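PDB 3NOH: putative peptide binding protein from Ruminococcus gnavus, which is of uncharacterised function but may bind peptides. Local coordinates for residues A[44-49]-A[82-87]; A[75-80]-A[91-96]. All coordinates share one frame; numbering follows the deposited sequence. Where two conformers were deposited one is given.

Contact 1. Residues A[44-49]-A[82-87]; sequences KAFVTG and ERLNDA
The carbonyl oxygen of Arg83 is approached by two groups: the Phe46 ring, at whose edge, near its plane, Arg83 O lies 3.4 Å from Phe46 CZ, and the backbone N of Ala87, whose weak hydrogen bond to Arg83 O spans 3.1 Å. The phenyl contact is a van der Waals one, and no hydrogen bond joins 44-49 to 82-87.

Phe46 does the reaching. Its CG stands anti to its own backbone N (chi1 -170°), which carries the ring away from helix 37-47 onto the end of helix 71-86. There Leu84 places CD2 over one ring face, 3.8 Å from the centroid and 27° off the normal, a CH-pi contact displaced toward the CD1-CE1 rim. Leu84 CD2 is 3.5 Å from both Phe46 CD1 and Phe46 CE1. On the same side of the ring plane, Ala87 CB comes in obliquely, 3.7 Å from Phe46 CE2, and Arg83 CB adds a looser contact, 4.0 Å from Phe46 CE1. The ring thus meets Leu84 over a face, Arg83 O at an edge and Ala87 obliquely, which probably limits its tilt toward helix 71-86.

Just beyond, helix 37-47 ends in a Schellman motif at Gly49, whose positive phi accompanies a bond from its N to Phe46 O (3.1 Å).

The Phe46 ring also touches Thr51 and Ile54 of the following loop. Val47, the next residue, packs on Tyr76 and Leu80 of helix 71-86, and on Phe25 and Leu133 from strands 22-27 and 129-134, so helix 37-47 lies beside helix 71-86, with Val47 in the junction between the two helices and the sheet.

Contact 2. Residues A[75-80]-A[91-96]; sequences RYADSL and VQIKQY
Apolar contact between Ala77 and Ile93 is the centre of this helix-on-strand packing. The Ala77 methyl points at the strand and is met by two ends of the branched isoleucine: CG2 lies 3.9 Å from Ala77 CB, and CD1 lies 4.0 Å from the same carbon. Both Ile93 torsions matter here. CG1 is anti to the carbonyl carbon (chi1 -51°), and the chain folds again at chi2 (-55°), turning CD1 back alongside the methyl. The backbones come close, Asp78 CA and Ile93 CA being 6.6 Å apart, which the small Ala77 side chain probably helps to allow.

A second kind of contact sets aliphatic carbon against oxygen. Ile93 CG1 rests 3.5 Å from Ala77 O, and CD1 is nearly as near at 3.6 Å, so the methylene and terminal methyl lie against the helix backbone as well as against its side chain. At the more exposed border Asp78 takes part through one carboxylate oxygen: OD1 is 3.9 Å from Ile93 CG1, the two side chains passing each other at a slant. These are van der Waals approaches, and no hydrogen bond crosses between the segments.

With an alanine in place of Ile93, CG1, CG2 and CD1 would be absent, and a gap would probably open between helix and strand, leaving the Ala77 methyl without its partner on strand 90-96.

Around this patch the beta-alpha-beta unit is plain: Ile93 also packs on Ile64 and Val66 of the parallel strand 61-67, to which strand 90-96 is hydrogen-bonded through the backbones of Gln92, Lys94 and Tyr96. On the helix, Ala77 touches Leu114 of strand 112-116, so helix 71-86 spans this side of the sheet from one edge strand, 90-96, inward.

In the fold
From the N terminus, strand 22-27 leads into helix 37-47, whose end begins contact 1. That contact closes a loop of 32 residues, containing strand 61-67 and most of helix 71-86, by bringing 44-49 against 82-87. Contact 2 closes a span of 10, the end of helix 71-86 and the turn into strand 90-96, within the beta-alpha-beta unit starting at strand 61-67. Starting inside the first loop and ending beyond it, it crosses contact 1. Their centres are 12 Å apart, and both use helix 71-86: contact 1 joins its C-terminal turn to helix 37-47, contact 2 its middle to one edge strand, 90-96. A probable hydrogen bond from Val91 N to Asn85 OD1 (2.9 Å) connects them.

Contact 1. Residues A[44-49]-A[82-87]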
loop_
_atom_site.group_PDB
_atom_site.type_symbol
_atom_site.label_atom_id
_atom_site.label_comp_id
_atom_site.label_asym_id
_atom_site.label_seq_id
_atom_site.Cartn_x
_atom_site.Cartn_y
_atom_site.Cartn_z
ATOM N N LYS A 44 2.835 4.119 -7.441
ATOM C CA LYS A 44 2.618 5.375 -6.771
ATOM C C LYS A 44 1.646 6.259 -7.539
ATOM O O LYS A 44 0.707 6.816 -6.954
ATOM C CB LYS A 44 3.961 6.112 -6.596
ATOM C CG LYS A 44 4.880 5.478 -5.580
ATOM C CD LYS A 44 6.225 6.161 -5.563
ATOM C CE LYS A 44 7.215 5.536 -4.616
ATOM N NZ LYS A 44 8.527 6.249 -4.716
ATOM N N ALA A 45 1.894 6.391 -8.845
ATOM C CA ALA A 45 1.061 7.197 -9.719
ATOM C C ALA A 45 -0.363 6.652 -9.722
ATOM O O ALA A 45 -1.331 7.414 -9.763
ATOM C CB ALA A 45 1.631 7.217 -11.152
ATOM N N PHE A 46 -0.499 5.330 -9.714
ATOM C CA PHE A 46 -1.835 4.738 -9.750
ATOM C C PHE A 46 -2.602 5.049 -8.484
ATOM O O PHE A 46 -3.772 5.429 -8.535
ATOM C CB PHE A 46 -1.765 3.227 -9.909
ATOM C CG PHE A 46 -3.117 2.582 -10.189
ATOM C CD1 PHE A 46 -3.982 2.261 -9.120
ATOM C CD2 PHE A 46 -3.487 2.279 -11.474
ATOM C CE1 PHE A 46 -5.212 1.659 -9.368
ATOM C CE2 PHE A 46 -4.728 1.681 -11.750
ATOM C CZ PHE A 46 -5.581 1.371 -10.678
ATOM N N VAL A 47 -1.941 4.860 -7.346
ATOM C CA VAL A 47 -2.581 5.090 -6.075
ATOM C C VAL A 47 -3.023 6.555 -5.886
ATOM O O VAL A 47 -4.069 6.788 -5.298
ATOM C CB VAL A 47 -1.688 4.571 -4.894
ATOM C CG1 VAL A 47 -2.270 4.972 -3.573
ATOM C CG2 VAL A 47 -1.531 3.055 -4.983
ATOM N N THR A 48 -2.268 7.521 -6.421
ATOM C CA THR A 48 -2.633 8.950 -6.340
ATOM C C THR A 48 -3.575 9.427 -7.432
ATOM O O THR A 48 -3.840 10.629 -7.531
ATOM C CB THR A 48 -1.372 9.828 -6.383
ATOM O OG1 THR A 48 -0.703 9.663 -7.646
ATOM C CG2 THR A 48 -0.432 9.457 -5.246
ATOM N N GLY A 49 -4.063 8.521 -8.280
ATOM C CA GLY A 49 -4.961 8.901 -9.379
ATOM C C GLY A 49 -4.321 9.530 -10.604
ATOM O O GLY A 49 -5.031 9.915 -11.516
ATOM N N GLU A 82 -10.165 -3.151 -5.891
ATOM C CA GLU A 82 -11.010 -3.214 -7.051
ATOM C C GLU A 82 -10.410 -2.455 -8.273
ATOM O O GLU A 82 -10.407 -2.963 -9.407
ATOM C CB GLU A 82 -12.383 -2.661 -6.704
ATOM C CG GLU A 82 -13.364 -2.838 -7.786
ATOM C CD GLU A 82 -14.746 -2.352 -7.363
ATOM O OE1 GLU A 82 -14.983 -2.184 -6.133
ATOM O OE2 GLU A 82 -15.568 -2.138 -8.272
ATOM N N ARG A 83 -9.884 -1.261 -8.026
ATOM C CA ARG A 83 -9.309 -0.496 -9.136
ATOM C C ARG A 83 -8.032 -1.170 -9.660
ATOM O O ARG A 83 -7.839 -1.221 -10.886
ATOM C CB ARG A 83 -9.063 0.970 -8.753
ATOM C CG ARG A 83 -10.339 1.755 -8.463
ATOM C CD ARG A 83 -10.057 3.275 -8.255
ATOM N NE ARG A 83 -9.045 3.592 -7.235
ATOM C CZ ARG A 83 -9.292 3.734 -5.931
ATOM N NH1 ARG A 83 -10.520 3.557 -5.461
ATOM N NH2 ARG A 83 -8.315 4.064 -5.097
ATOM N N LEU A 84 -7.185 -1.679 -8.763
ATOM C CA LEU A 84 -5.977 -2.372 -9.202
ATOM C C LEU A 84 -6.314 -3.614 -10.006
ATOM O O LEU A 84 -5.743 -3.818 -11.073
ATOM C CB LEU A 84 -5.073 -2.706 -8.008
ATOM C CG LEU A 84 -4.293 -1.518 -7.412
ATOM C CD1 LEU A 84 -3.770 -1.936 -6.000
ATOM C CD2 LEU A 84 -3.181 -1.068 -8.426
ATOM N N ASN A 85 -7.306 -4.401 -9.559
ATOM C CA ASN A 85 -7.647 -5.591 -10.328
ATOM C C ASN A 85 -8.362 -5.286 -11.626
ATOM O O ASN A 85 -8.188 -5.992 -12.628
ATOM C CB ASN A 85 -8.337 -6.632 -9.455
ATOM C CG ASN A 85 -7.437 -7.048 -8.341
ATOM O OD1 ASN A 85 -6.302 -6.515 -8.252
ATOM N ND2 ASN A 85 -7.904 -7.973 -7.474
ATOM N N ASP A 86 -9.117 -4.197 -11.663
ATOM C CA ASP A 86 -9.683 -3.726 -12.925
ATOM C C ASP A 86 -8.586 -3.375 -13.948
ATOM O O ASP A 86 -8.780 -3.521 -15.156
ATOM C CB ASP A 86 -10.569 -2.492 -12.675
ATOM C CG ASP A 86 -11.913 -2.845 -12.018
ATOM O OD1 ASP A 86 -12.250 -4.048 -11.901
ATOM O OD2 ASP A 86 -12.623 -1.911 -11.593
ATOM N N ALA A 87 -7.434 -2.937 -13.430
ATOM C CA ALA A 87 -6.283 -2.555 -14.250
ATOM C C ALA A 87 -5.383 -3.761 -14.583
ATOM O O ALA A 87 -4.357 -3.609 -15.236
ATOM C CB ALA A 87 -5.493 -1.465 -13.561
#

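Contact 2. Residues A[75-80]-A[91-96]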
loop_
_atom_site.group_PDB
_atom_site.type_symbol
_atom_site.label_atom_id
_atom_site.label_comp_id
_atom_site.label_asym_id
_atom_site.label_seq_id
_atom_site.Cartn_x
_atom_site.Cartn_y
_atom_site.Cartn_z
ATOM N N ARG A 75 -11.858 0.232 4.194
ATOM C CA ARG A 75 -12.821 0.614 3.141
ATOM C C ARG A 75 -12.084 1.130 1.906
ATOM O O ARG A 75 -12.355 0.701 0.759
ATOM C CB ARG A 75 -13.779 1.703 3.625
ATOM C CG ARG A 75 -14.934 1.242 4.472
ATOM C CD ARG A 75 -16.202 2.126 4.285
ATOM N NE ARG A 75 -15.955 3.567 4.209
ATOM C CZ ARG A 75 -15.665 4.343 5.249
ATOM N NH1 ARG A 75 -15.550 3.824 6.467
ATOM N NH2 ARG A 75 -15.466 5.638 5.069
ATOM N N TYR A 76 -11.153 2.062 2.140
ATOM C CA TYR A 76 -10.294 2.662 1.088
ATOM C C TYR A 76 -9.484 1.565 0.355
ATOM O O TYR A 76 -9.454 1.527 -0.889
ATOM C CB TYR A 76 -9.330 3.716 1.685
ATOM C CG TYR A 76 -8.279 4.156 0.708
ATOM C CD1 TYR A 76 -8.545 5.176 -0.214
ATOM C CD2 TYR A 76 -7.041 3.514 0.645
ATOM C CE1 TYR A 76 -7.559 5.549 -1.198
ATOM C CE2 TYR A 76 -6.073 3.885 -0.320
ATOM C CZ TYR A 76 -6.349 4.890 -1.219
ATOM O OH TYR A 76 -5.371 5.219 -2.136
ATOM N N ALA A 77 -8.887 0.673 1.136
ATOM C CA ALA A 77 -8.041 -0.393 0.609
ATOM C C ALA A 77 -8.851 -1.357 -0.275
ATOM O O ALA A 77 -8.419 -1.741 -1.381
ATOM C CB ALA A 77 -7.359 -1.146 1.771
ATOM N N ASP A 78 -10.037 -1.701 0.186
ATOM C CA ASP A 78 -10.895 -2.631 -0.565
ATOM C C ASP A 78 -11.251 -2.008 -1.943
ATOM O O ASP A 78 -11.317 -2.698 -2.950
ATOM C CB ASP A 78 -12.145 -3.039 0.213
ATOM C CG ASP A 78 -11.870 -3.992 1.394
ATOM O OD1 ASP A 78 -10.773 -4.570 1.454
ATOM O OD2 ASP A 78 -12.793 -4.138 2.209
ATOM N N SER A 79 -11.533 -0.706 -1.941
ATOM C CA SER A 79 -11.850 0.032 -3.169
ATOM C C SER A 79 -10.652 0.101 -4.116
ATOM O O SER A 79 -10.805 -0.079 -5.336
ATOM C CB SER A 79 -12.316 1.449 -2.801
ATOM O OG SER A 79 -13.620 1.404 -2.255
ATOM N N LEU A 80 -9.481 0.393 -3.550
ATOM C CA LEU A 80 -8.214 0.444 -4.299
ATOM C C LEU A 80 -7.941 -0.912 -4.927
ATOM O O LEU A 80 -7.508 -0.983 -6.078
ATOM C CB LEU A 80 -7.053 0.854 -3.384
ATOM C CG LEU A 80 -5.659 0.823 -3.991
ATOM C CD1 LEU A 80 -5.506 1.781 -5.192
ATOM C CD2 LEU A 80 -4.536 1.141 -2.924
ATOM N N VAL A 91 -4.258 -8.110 -6.955
ATOM C CA VAL A 91 -3.929 -7.654 -5.611
ATOM C C VAL A 91 -4.987 -8.152 -4.623
ATOM O O VAL A 91 -6.174 -8.305 -4.979
ATOM C CB VAL A 91 -3.833 -6.109 -5.599
ATOM C CG1 VAL A 91 -3.663 -5.555 -4.208
ATOM C CG2 VAL A 91 -2.659 -5.665 -6.527
ATOM N N GLN A 92 -4.512 -8.495 -3.432
ATOM C CA GLN A 92 -5.360 -8.829 -2.271
ATOM C C GLN A 92 -5.054 -7.860 -1.137
ATOM O O GLN A 92 -3.897 -7.432 -0.942
ATOM C CB GLN A 92 -5.072 -10.266 -1.750
ATOM C CG GLN A 92 -5.184 -11.293 -2.734
ATOM C CD GLN A 92 -4.892 -12.664 -2.176
ATOM O OE1 GLN A 92 -5.734 -13.554 -2.232
ATOM N NE2 GLN A 92 -3.649 -12.849 -1.633
ATOM N N ILE A 93 -6.075 -7.524 -0.356
ATOM C CA ILE A 93 -5.939 -6.790 0.901
ATOM C C ILE A 93 -6.061 -7.863 2.048
ATOM O O ILE A 93 -6.930 -8.706 2.048
ATOM C CB ILE A 93 -7.060 -5.769 1.111
ATOM C CG1 ILE A 93 -7.236 -4.842 -0.132
ATOM C CG2 ILE A 93 -6.798 -4.947 2.419
ATOM C CD1 ILE A 93 -5.938 -4.133 -0.525
ATOM N N LYS A 94 -5.123 -7.759 2.997
ATOM C CA LYS A 94 -5.067 -8.631 4.178
ATOM C C LYS A 94 -4.904 -7.777 5.402
ATOM O O LYS A 94 -3.931 -7.001 5.520
ATOM C CB LYS A 94 -3.871 -9.574 4.081
ATOM C CG LYS A 94 -3.996 -10.584 3.001
ATOM C CD LYS A 94 -2.904 -11.633 3.080
ATOM C CE LYS A 94 -3.017 -12.551 1.922
ATOM N NZ LYS A 94 -1.803 -13.444 1.796
ATOM N N GLN A 95 -5.870 -7.885 6.307
ATOM C CA GLN A 95 -5.868 -7.106 7.539
ATOM C C GLN A 95 -5.230 -7.927 8.653
ATOM O O GLN A 95 -5.411 -9.149 8.761
ATOM C CB GLN A 95 -7.269 -6.591 7.921
ATOM C CG GLN A 95 -8.252 -7.606 8.503
ATOM C CD GLN A 95 -8.991 -8.460 7.496
ATOM O OE1 GLN A 95 -8.393 -9.008 6.544
ATOM N NE2 GLN A 95 -10.291 -8.655 7.721
ATOM N N TYR A 96 -4.546 -7.192 9.515
ATOM C CA TYR A 96 -3.898 -7.701 10.717
ATOM C C TYR A 96 -4.079 -6.689 11.838
ATOM O O TYR A 96 -4.381 -5.532 11.597
ATOM C CB TYR A 96 -2.388 -7.863 10.466
ATOM C CG TYR A 96 -2.065 -8.886 9.414
ATOM C CD1 TYR A 96 -2.033 -10.266 9.688
ATOM C CD2 TYR A 96 -1.934 -8.483 8.083
ATOM C CE1 TYR A 96 -1.823 -11.187 8.685
ATOM C CE2 TYR A 96 -1.716 -9.410 7.092
ATOM C CZ TYR A 96 -1.663 -10.739 7.379
ATOM O OH TYR A 96 -1.449 -11.660 6.356
#